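Local coordinates for protein glutathione s-transferase (Oryza sativa, PDB 1OYJ) that conjugates reduced glutathione to a wide range of hydrophobic electrophiles, in keeping with a role of this plant tau-class transferase in herbicide detoxification, at residues L7-F12 / L30-R35; R113-C118 / R135-I140; H85-A90 / L162-V167. All coordinates share one frame; numbering follows the deposited sequence.

In the fold
Contact 1 lies in the N-terminal domain, beside the glutathione site: the side chain of Asp11 comes within about 4 Å of those of Ser15 and Ile56, and Phe12 within about 5 Å of a bound glutathione. Contact 2, in the C-terminal helices, lies across the chain's centre, with the two centres 29 Å apart, and holds a second glutathione joined covalently to Cys118. Contact 3 pins the loop 85-90 to the start of helix 164-169; in doing so it closes a long excursion of the chain within which contact 2 is nested. Its centre is 21 Å from that of contact 1 and 23 Å from that of contact 2, and no two contacts touch.

Contact 1 (L7-F12 / L30-R35); sequences LVLLDF and LEFEYR
Glu33 O is approached by two neighbours from the strand 7-11: Leu9 N donates to it at 2.9 Å in a fairly straight bond (164° at the hydrogen), and Val8 CA adds a CA-H...O contact at 3.4 Å. The same ladder runs on in both directions, with Glu33 N donating to Leu7 O, Arg35 N to Leu9 O and Asp11 N to Arg35 O, the regular pattern of parallel strands. The axes of 7-11 and 33-35 diverge by 21°.

One face of the sheet carries Val8, Leu10, Glu33 and Arg35. Arg35 runs extended from CG to NE and turns its guanidinium over Val8, whose CG1 lies 3.8 Å from Arg35 NE, toward the rim of the flat group. NE also meets Glu33 OE2 at 2.6 Å, in the guanidinium plane but from above the carboxylate, while NH1 reaches Glu33 OE1; this side-on grip fixes the rotation of both ends. An alanine here would probably leave the Glu33 carboxylate without its mate and uncover Val8 CG1.

Toward helix 16-28, Phe32 has CG between the backbone N and the carbonyl carbon (chi1 58°), and its CD1 lies 3.9 Å from Leu9 CB. Nearer the start, Phe32 CB meets Leu7 CB at 3.7 Å. At the other end Tyr34 crosses Asp11 at about a right angle, with Tyr34 CE1 3.6 Å from Asp11 CB. The Asp11 carboxylate pairs with Arg22 of the helix, and Tyr34 OH bonds to Glu36. Strand, helix 16-28 and parallel strand form the beta-alpha-beta unit that opens the thioredoxin-like N-terminal domain of glutathione transferases.

Contact 2 (R113-C118 / R135-I140); sequences RKLYDC and REMAEI. With GSH (glutathione), chain O.
Ile140 is the bump that fills the gap between Lys114 and Cys118, one turn apart on the facing helix. Its CD1 lies 3.9 Å from Lys114 CB and equally 3.9 Å from Cys118 SG, while the other branch, CG2, meets Leu115 CD2 at 4.1 Å; there the two side chains slide past each other in opposite directions. Met137 closes the next gap. Its chain starts with CG anti to the backbone N, then folds at chi2 (55°) and chi3, and the terminal CE comes to rest 3.8 Å from Cys118 C, with Cys118 CB close by and Leu115 alongside the sulfur.

Glutathione lies along the Lys114, Cys118 and Glu136 flank of the groove. Cys118 SG is bonded covalently to its SG2. Lys114 turns its CD at chi2 (-73°) toward the tripeptide; beyond that the chain is extended, and NZ donates to O31 at 2.6 Å and OE1 at 2.9 Å. Ile140 CD1 and Glu136 also lie against the peptide, and Arg121 completes the pocket.

The helices run nearly antiparallel, their axes 10.6 Å apart at closest, a separation bridged by side chains and, on one flank, by the glutathione. On the Leu115 and Met137 flank, helix 176-183 backs the pair: Tyr179 touches both Leu115 and Met137, with Phe172 and Phe185 from the loops on either side of that helix beside them.

Contact 3 (H85-A90 / L162-V167); sequences HLLPPA and LGFVDV
Phe164 offers one ring face to Leu87 and part of its edge to Leu86. Leu87 CD1 sits over the centre of the ring, 4.2 Å from its centroid and only 9° off the normal, a CH-pi contact. The other branch drops to the base of the aromatic side chain, where Leu87 CD2 lies a tight 3.4 Å from Phe164 CB. Leu86 CB stands near the ring plane, at the edge. Phe164 CG lies anti to the backbone N (chi1 -166°); Leu73 and Gln74 of helix 69-79 and Ala108 of helix 97-124 touch the ring.

Beside this packing one polar bond joins the segments: Phe164 N donates to Leu86 O at 2.8 Å, with the donor tilted from the carbonyl plane. Leu86 then reaches the other way, its CD2 3.9 Å from Val167 CG2, the two side chains crossing at about a right angle. On its own side the loop is anchored by Asp77, whose two carboxylate oxygens take the backbone N-H groups of Leu86 and Leu87.

Gly163 is the N-cap of helix 164-169. Its N donates to Asp166 OD2 at 2.8 Å, the half of a capping box that the residue three positions on can supply. Leu162 CB meets Val167 CG2 at 3.8 Å, just before the cap and one turn in, which is a hydrophobic staple. Asp166 is buried but well supplied, with Phe154, Gly155 and Trp197 also donating to it.

The helix's first turn is therefore served from two sources: Asp166 takes the N-H of the cap residue, and the loop carbonyl of Leu86 takes that of Phe164. Apolar side chains pack about the Leu86 to Phe164 bond, and Asp166 is held by several N-H groups; these buried backbone groups are thus paired.

Contact 1 (L7-F12 / L30-R35)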
# COMPACT_ATOMS: atom_id res chain seq x y z
N LEU A 7 24.11 2.20 4.39
CA LEU A 7 22.93 1.38 4.21
C LEU A 7 23.07 0.01 4.81
O LEU A 7 24.05 -0.71 4.57
CB LEU A 7 22.64 1.24 2.70
CG LEU A 7 22.25 2.59 2.11
CD1 LEU A 7 22.32 2.64 0.59
CD2 LEU A 7 20.89 3.09 2.62
N VAL A 8 22.06 -0.40 5.56
CA VAL A 8 22.02 -1.74 6.11
C VAL A 8 20.65 -2.31 5.87
O VAL A 8 19.65 -1.59 6.09
CB VAL A 8 22.26 -1.69 7.62
CG1 VAL A 8 22.15 -3.10 8.20
CG2 VAL A 8 23.61 -1.05 7.96
N LEU A 9 20.60 -3.59 5.52
CA LEU A 9 19.35 -4.20 5.17
C LEU A 9 19.15 -5.42 6.03
O LEU A 9 19.99 -6.35 5.97
CB LEU A 9 19.34 -4.54 3.70
CG LEU A 9 17.98 -5.07 3.18
CD1 LEU A 9 16.91 -3.96 3.11
CD2 LEU A 9 18.18 -5.64 1.71
N LEU A 10 18.13 -5.40 6.89
CA LEU A 10 17.79 -6.56 7.69
C LEU A 10 16.87 -7.37 6.78
O LEU A 10 15.85 -6.87 6.31
CB LEU A 10 17.09 -6.16 8.97
CG LEU A 10 17.75 -5.04 9.77
CD1 LEU A 10 17.06 -4.86 11.18
CD2 LEU A 10 19.22 -5.42 10.01
N ASP A 11 17.20 -8.63 6.54
CA ASP A 11 16.44 -9.38 5.55
C ASP A 11 16.45 -10.89 5.86
O ASP A 11 17.01 -11.35 6.90
CB ASP A 11 17.08 -8.96 4.24
CG ASP A 11 16.19 -9.13 3.00
OD1 ASP A 11 15.13 -9.80 3.04
OD2 ASP A 11 16.56 -8.57 1.93
N PHE A 12 15.80 -11.67 5.02
CA PHE A 12 15.69 -13.10 5.14
C PHE A 12 15.95 -13.56 3.70
O PHE A 12 15.33 -13.00 2.75
CB PHE A 12 14.32 -13.51 5.66
CG PHE A 12 14.13 -15.00 5.69
CD1 PHE A 12 15.03 -15.78 6.34
CD2 PHE A 12 13.00 -15.58 5.19
CE1 PHE A 12 14.89 -17.18 6.42
CE2 PHE A 12 12.82 -16.99 5.29
CZ PHE A 12 13.79 -17.79 5.87
N LEU A 30 23.90 1.33 -5.28
CA LEU A 30 24.06 1.61 -3.88
C LEU A 30 24.49 0.34 -3.11
O LEU A 30 23.76 -0.62 -3.11
CB LEU A 30 22.72 2.12 -3.31
CG LEU A 30 22.11 3.40 -3.87
CD1 LEU A 30 20.70 3.59 -3.33
CD2 LEU A 30 22.95 4.54 -3.34
N GLU A 31 25.65 0.37 -2.44
CA GLU A 31 26.17 -0.79 -1.74
C GLU A 31 25.53 -0.82 -0.41
O GLU A 31 25.29 0.26 0.18
CB GLU A 31 27.68 -0.69 -1.52
CG GLU A 31 28.48 -0.64 -2.82
CD GLU A 31 28.28 -1.83 -3.75
OE1 GLU A 31 27.96 -2.96 -3.28
OE2 GLU A 31 28.48 -1.65 -4.98
N PHE A 32 25.28 -2.01 0.13
CA PHE A 32 24.68 -2.06 1.47
C PHE A 32 25.18 -3.26 2.22
O PHE A 32 25.56 -4.24 1.64
CB PHE A 32 23.14 -2.14 1.32
CG PHE A 32 22.68 -3.33 0.50
CD1 PHE A 32 22.31 -4.50 1.13
CD2 PHE A 32 22.72 -3.31 -0.87
CE1 PHE A 32 21.93 -5.56 0.45
CE2 PHE A 32 22.26 -4.39 -1.61
CZ PHE A 32 21.89 -5.53 -0.94
N GLU A 33 25.11 -3.21 3.53
CA GLU A 33 25.41 -4.35 4.34
C GLU A 33 24.18 -5.20 4.55
O GLU A 33 23.20 -4.75 5.14
CB GLU A 33 25.93 -3.87 5.70
CG GLU A 33 26.23 -5.02 6.64
CD GLU A 33 26.57 -4.61 8.05
OE1 GLU A 33 26.84 -3.43 8.35
OE2 GLU A 33 26.51 -5.52 8.89
N TYR A 34 24.22 -6.45 4.08
CA TYR A 34 23.12 -7.36 4.27
C TYR A 34 23.24 -8.13 5.60
O TYR A 34 24.28 -8.80 5.86
CB TYR A 34 23.23 -8.38 3.15
CG TYR A 34 22.15 -9.41 3.15
CD1 TYR A 34 20.97 -9.20 2.42
CD2 TYR A 34 22.28 -10.56 3.86
CE1 TYR A 34 19.98 -10.15 2.38
CE2 TYR A 34 21.29 -11.53 3.87
CZ TYR A 34 20.13 -11.32 3.13
OH TYR A 34 19.13 -12.27 3.18
N ARG A 35 22.20 -8.13 6.41
CA ARG A 35 22.20 -8.93 7.61
C ARG A 35 21.08 -9.93 7.59
O ARG A 35 19.92 -9.53 7.47
CB ARG A 35 22.07 -8.05 8.84
CG ARG A 35 23.13 -6.97 8.93
CD ARG A 35 23.28 -6.39 10.29
NE ARG A 35 24.31 -5.37 10.35
CZ ARG A 35 24.31 -4.37 11.22
NH1 ARG A 35 25.27 -3.46 11.21
NH2 ARG A 35 23.33 -4.26 12.09

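Contact 2 (R113-C118 / R135-I140)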
# COMPACT_ATOMS: atom_id res chain seq x y z
N ARG A 113 -1.08 -6.97 -3.01
CA ARG A 113 -2.34 -7.52 -2.60
C ARG A 113 -2.54 -8.95 -3.06
O ARG A 113 -3.35 -9.60 -2.45
CB ARG A 113 -3.55 -6.72 -3.12
CG ARG A 113 -3.77 -5.35 -2.51
CD ARG A 113 -4.86 -4.40 -3.22
NE ARG A 113 -5.02 -3.23 -2.32
CZ ARG A 113 -5.78 -3.26 -1.20
NH1 ARG A 113 -5.78 -2.24 -0.37
NH2 ARG A 113 -6.58 -4.30 -0.96
N LYS A 114 -1.88 -9.39 -4.15
CA LYS A 114 -2.24 -10.66 -4.73
C LYS A 114 -1.20 -11.83 -4.63
O LYS A 114 -1.54 -12.98 -4.29
CB LYS A 114 -2.57 -10.41 -6.23
CG LYS A 114 -3.83 -9.46 -6.44
CD LYS A 114 -5.21 -10.14 -6.10
CE LYS A 114 -6.36 -9.15 -6.15
NZ LYS A 114 -7.75 -9.72 -5.87
N LEU A 115 0.07 -11.51 -4.86
CA LEU A 115 1.07 -12.54 -5.15
C LEU A 115 1.38 -13.37 -3.90
O LEU A 115 1.23 -14.60 -3.86
CB LEU A 115 2.33 -11.91 -5.75
CG LEU A 115 2.44 -11.80 -7.27
CD1 LEU A 115 2.55 -13.20 -7.88
CD2 LEU A 115 1.22 -11.15 -7.83
N TYR A 116 1.82 -12.70 -2.89
CA TYR A 116 2.22 -13.43 -1.71
C TYR A 116 1.10 -14.24 -1.14
O TYR A 116 1.25 -15.44 -0.93
CB TYR A 116 2.73 -12.48 -0.70
CG TYR A 116 3.10 -13.13 0.60
CD1 TYR A 116 4.24 -13.85 0.70
CD2 TYR A 116 2.34 -12.94 1.73
CE1 TYR A 116 4.64 -14.40 1.86
CE2 TYR A 116 2.74 -13.50 2.94
CZ TYR A 116 3.91 -14.23 2.98
OH TYR A 116 4.38 -14.84 4.14
N ASP A 117 -0.04 -13.63 -0.89
CA ASP A 117 -1.13 -14.34 -0.25
C ASP A 117 -1.73 -15.42 -1.13
O ASP A 117 -2.06 -16.54 -0.68
CB ASP A 117 -2.28 -13.39 0.14
CG ASP A 117 -1.88 -12.31 1.21
OD1 ASP A 117 -1.33 -12.66 2.27
OD2 ASP A 117 -2.06 -11.08 0.99
N CYS A 118 -1.91 -15.10 -2.40
CA CYS A 118 -2.57 -16.01 -3.26
C CYS A 118 -1.65 -17.13 -3.60
O CYS A 118 -2.09 -18.27 -3.78
CB CYS A 118 -3.13 -15.31 -4.48
SG CYS A 118 -4.19 -13.89 -3.98
N ARG A 135 -6.39 -21.85 -10.19
CA ARG A 135 -7.08 -21.14 -11.20
C ARG A 135 -7.08 -19.62 -10.93
O ARG A 135 -7.01 -18.79 -11.89
CB ARG A 135 -8.53 -21.66 -11.39
CG ARG A 135 -8.59 -23.07 -12.05
CD ARG A 135 -10.03 -23.56 -12.29
NE ARG A 135 -10.72 -23.86 -11.05
CZ ARG A 135 -10.93 -25.10 -10.62
NH1 ARG A 135 -10.44 -26.08 -11.33
NH2 ARG A 135 -11.63 -25.37 -9.50
N GLU A 136 -7.12 -19.26 -9.67
CA GLU A 136 -7.18 -17.86 -9.34
C GLU A 136 -5.76 -17.32 -9.61
O GLU A 136 -5.65 -16.21 -10.08
CB GLU A 136 -7.58 -17.58 -7.87
CG GLU A 136 -9.04 -17.96 -7.53
CD GLU A 136 -9.64 -17.16 -6.38
OE1 GLU A 136 -10.51 -16.29 -6.63
OE2 GLU A 136 -9.26 -17.47 -5.26
N MET A 137 -4.72 -18.11 -9.30
CA MET A 137 -3.34 -17.67 -9.57
C MET A 137 -3.14 -17.43 -11.05
O MET A 137 -2.62 -16.37 -11.44
CB MET A 137 -2.26 -18.59 -9.02
CG MET A 137 -0.82 -18.05 -9.32
SD MET A 137 -0.45 -16.30 -8.74
CE MET A 137 -0.25 -16.68 -7.12
N ALA A 138 -3.58 -18.37 -11.88
CA ALA A 138 -3.44 -18.20 -13.33
C ALA A 138 -4.08 -16.89 -13.81
O ALA A 138 -3.53 -16.27 -14.71
CB ALA A 138 -4.02 -19.29 -14.06
N GLU A 139 -5.27 -16.56 -13.29
CA GLU A 139 -5.98 -15.40 -13.69
C GLU A 139 -5.26 -14.14 -13.21
O GLU A 139 -5.24 -13.19 -13.92
CB GLU A 139 -7.46 -15.46 -13.18
CG GLU A 139 -8.33 -14.44 -13.74
CD GLU A 139 -8.49 -14.54 -15.25
OE1 GLU A 139 -8.22 -15.63 -15.87
OE2 GLU A 139 -8.88 -13.45 -15.77
N ILE A 140 -4.70 -14.15 -12.00
CA ILE A 140 -3.85 -13.03 -11.52
C ILE A 140 -2.65 -12.78 -12.56
O ILE A 140 -2.37 -11.64 -13.00
CB ILE A 140 -3.31 -13.39 -10.18
CG1 ILE A 140 -4.41 -13.12 -9.19
CG2 ILE A 140 -2.10 -12.49 -9.78
CD1 ILE A 140 -4.14 -13.54 -7.88
N1 GSH O . -10.78 -9.35 0.23
CA1 GSH O . -10.11 -10.63 -0.02
C1 GSH O . -11.12 -11.73 0.26
O11 GSH O . -10.88 -12.62 1.06
O12 GSH O . -12.20 -11.73 -0.30
CB1 GSH O . -9.55 -10.63 -1.49
CG1 GSH O . -8.77 -11.91 -1.81
CD1 GSH O . -8.01 -12.03 -3.15
OE1 GSH O . -7.17 -11.21 -3.46
N2 GSH O . -8.29 -13.10 -3.89
CA2 GSH O . -7.48 -13.59 -5.01
C2 GSH O . -8.21 -13.52 -6.31
O2 GSH O . -7.80 -14.13 -7.32
CB2 GSH O . -6.98 -14.99 -4.74
SG2 GSH O . -5.92 -14.97 -3.28
N3 GSH O . -9.30 -12.69 -6.24
CA3 GSH O . -10.06 -12.34 -7.43
C3 GSH O . -9.32 -11.48 -8.46
O31 GSH O . -8.25 -10.87 -8.10
O32 GSH O . -9.80 -11.42 -9.64

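Contact 3 (H85-A90 / L162-V167)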
# COMPACT_ATOMS: atom_id res chain seq x y z
N HIS A 85 15.97 6.18 -11.63
CA HIS A 85 14.74 6.26 -10.89
C HIS A 85 13.83 5.07 -11.20
O HIS A 85 13.83 4.56 -12.31
CB HIS A 85 14.00 7.56 -11.22
CG HIS A 85 13.68 7.70 -12.68
ND1 HIS A 85 14.48 8.40 -13.55
CD2 HIS A 85 12.69 7.16 -13.44
CE1 HIS A 85 13.99 8.30 -14.77
NE2 HIS A 85 12.89 7.57 -14.73
N LEU A 86 13.09 4.63 -10.21
CA LEU A 86 12.11 3.54 -10.40
C LEU A 86 10.77 4.12 -10.87
O LEU A 86 10.05 3.47 -11.60
CB LEU A 86 11.90 2.78 -9.09
CG LEU A 86 13.07 1.89 -8.70
CD1 LEU A 86 12.81 1.35 -7.31
CD2 LEU A 86 13.29 0.85 -9.72
N LEU A 87 10.47 5.33 -10.42
CA LEU A 87 9.27 6.03 -10.85
C LEU A 87 9.73 7.29 -11.55
O LEU A 87 10.72 7.88 -11.18
CB LEU A 87 8.43 6.39 -9.65
CG LEU A 87 7.79 5.24 -8.88
CD1 LEU A 87 7.34 5.68 -7.56
CD2 LEU A 87 6.70 4.69 -9.66
N PRO A 88 8.99 7.75 -12.55
CA PRO A 88 9.44 8.97 -13.26
C PRO A 88 9.33 10.15 -12.33
O PRO A 88 8.35 10.20 -11.61
CB PRO A 88 8.42 9.13 -14.39
CG PRO A 88 7.45 7.99 -14.27
CD PRO A 88 7.72 7.21 -13.02
N PRO A 89 10.29 11.06 -12.29
CA PRO A 89 10.11 12.29 -11.50
C PRO A 89 9.02 13.15 -12.08
O PRO A 89 9.05 13.32 -13.25
CB PRO A 89 11.44 12.98 -11.64
CG PRO A 89 12.41 11.86 -11.99
CD PRO A 89 11.63 10.98 -12.88
N ALA A 90 8.01 13.55 -11.32
CA ALA A 90 7.03 14.54 -11.83
C ALA A 90 7.69 15.91 -11.70
O ALA A 90 7.07 16.94 -11.97
CB ALA A 90 5.71 14.49 -11.07
N LEU A 162 14.52 -1.79 -15.48
CA LEU A 162 13.50 -2.07 -14.52
C LEU A 162 12.87 -0.81 -13.94
O LEU A 162 13.56 0.11 -13.59
CB LEU A 162 14.07 -2.93 -13.40
CG LEU A 162 14.63 -4.30 -13.84
CD1 LEU A 162 15.36 -4.86 -12.69
CD2 LEU A 162 13.59 -5.31 -14.30
N GLY A 163 11.54 -0.77 -13.93
CA GLY A 163 10.79 0.26 -13.26
C GLY A 163 10.25 -0.24 -11.90
O GLY A 163 10.39 -1.47 -11.50
N PHE A 164 9.58 0.69 -11.22
CA PHE A 164 8.88 0.37 -9.96
C PHE A 164 8.08 -0.94 -9.94
O PHE A 164 8.28 -1.78 -9.10
CB PHE A 164 7.96 1.50 -9.61
CG PHE A 164 7.43 1.48 -8.21
CD1 PHE A 164 8.24 1.59 -7.14
CD2 PHE A 164 6.07 1.50 -7.97
CE1 PHE A 164 7.69 1.61 -5.82
CE2 PHE A 164 5.53 1.64 -6.67
CZ PHE A 164 6.34 1.61 -5.61
N VAL A 165 7.17 -1.14 -10.87
CA VAL A 165 6.39 -2.36 -10.88
C VAL A 165 7.22 -3.52 -11.23
O VAL A 165 7.00 -4.60 -10.67
CB VAL A 165 5.19 -2.26 -11.90
CG1 VAL A 165 4.41 -3.53 -11.94
CG2 VAL A 165 4.24 -1.13 -11.46
N ASP A 166 8.16 -3.37 -12.17
CA ASP A 166 9.01 -4.48 -12.53
C ASP A 166 9.74 -5.02 -11.26
O ASP A 166 9.77 -6.20 -11.02
CB ASP A 166 10.03 -4.15 -13.52
CG ASP A 166 9.43 -3.65 -14.85
OD1 ASP A 166 8.84 -4.45 -15.62
OD2 ASP A 166 9.60 -2.45 -15.16
N VAL A 167 10.30 -4.11 -10.51
CA VAL A 167 10.97 -4.46 -9.28
C VAL A 167 10.05 -5.07 -8.27
O VAL A 167 10.39 -6.08 -7.63
CB VAL A 167 11.84 -3.31 -8.77
CG1 VAL A 167 12.51 -3.72 -7.45
CG2 VAL A 167 12.95 -3.02 -9.76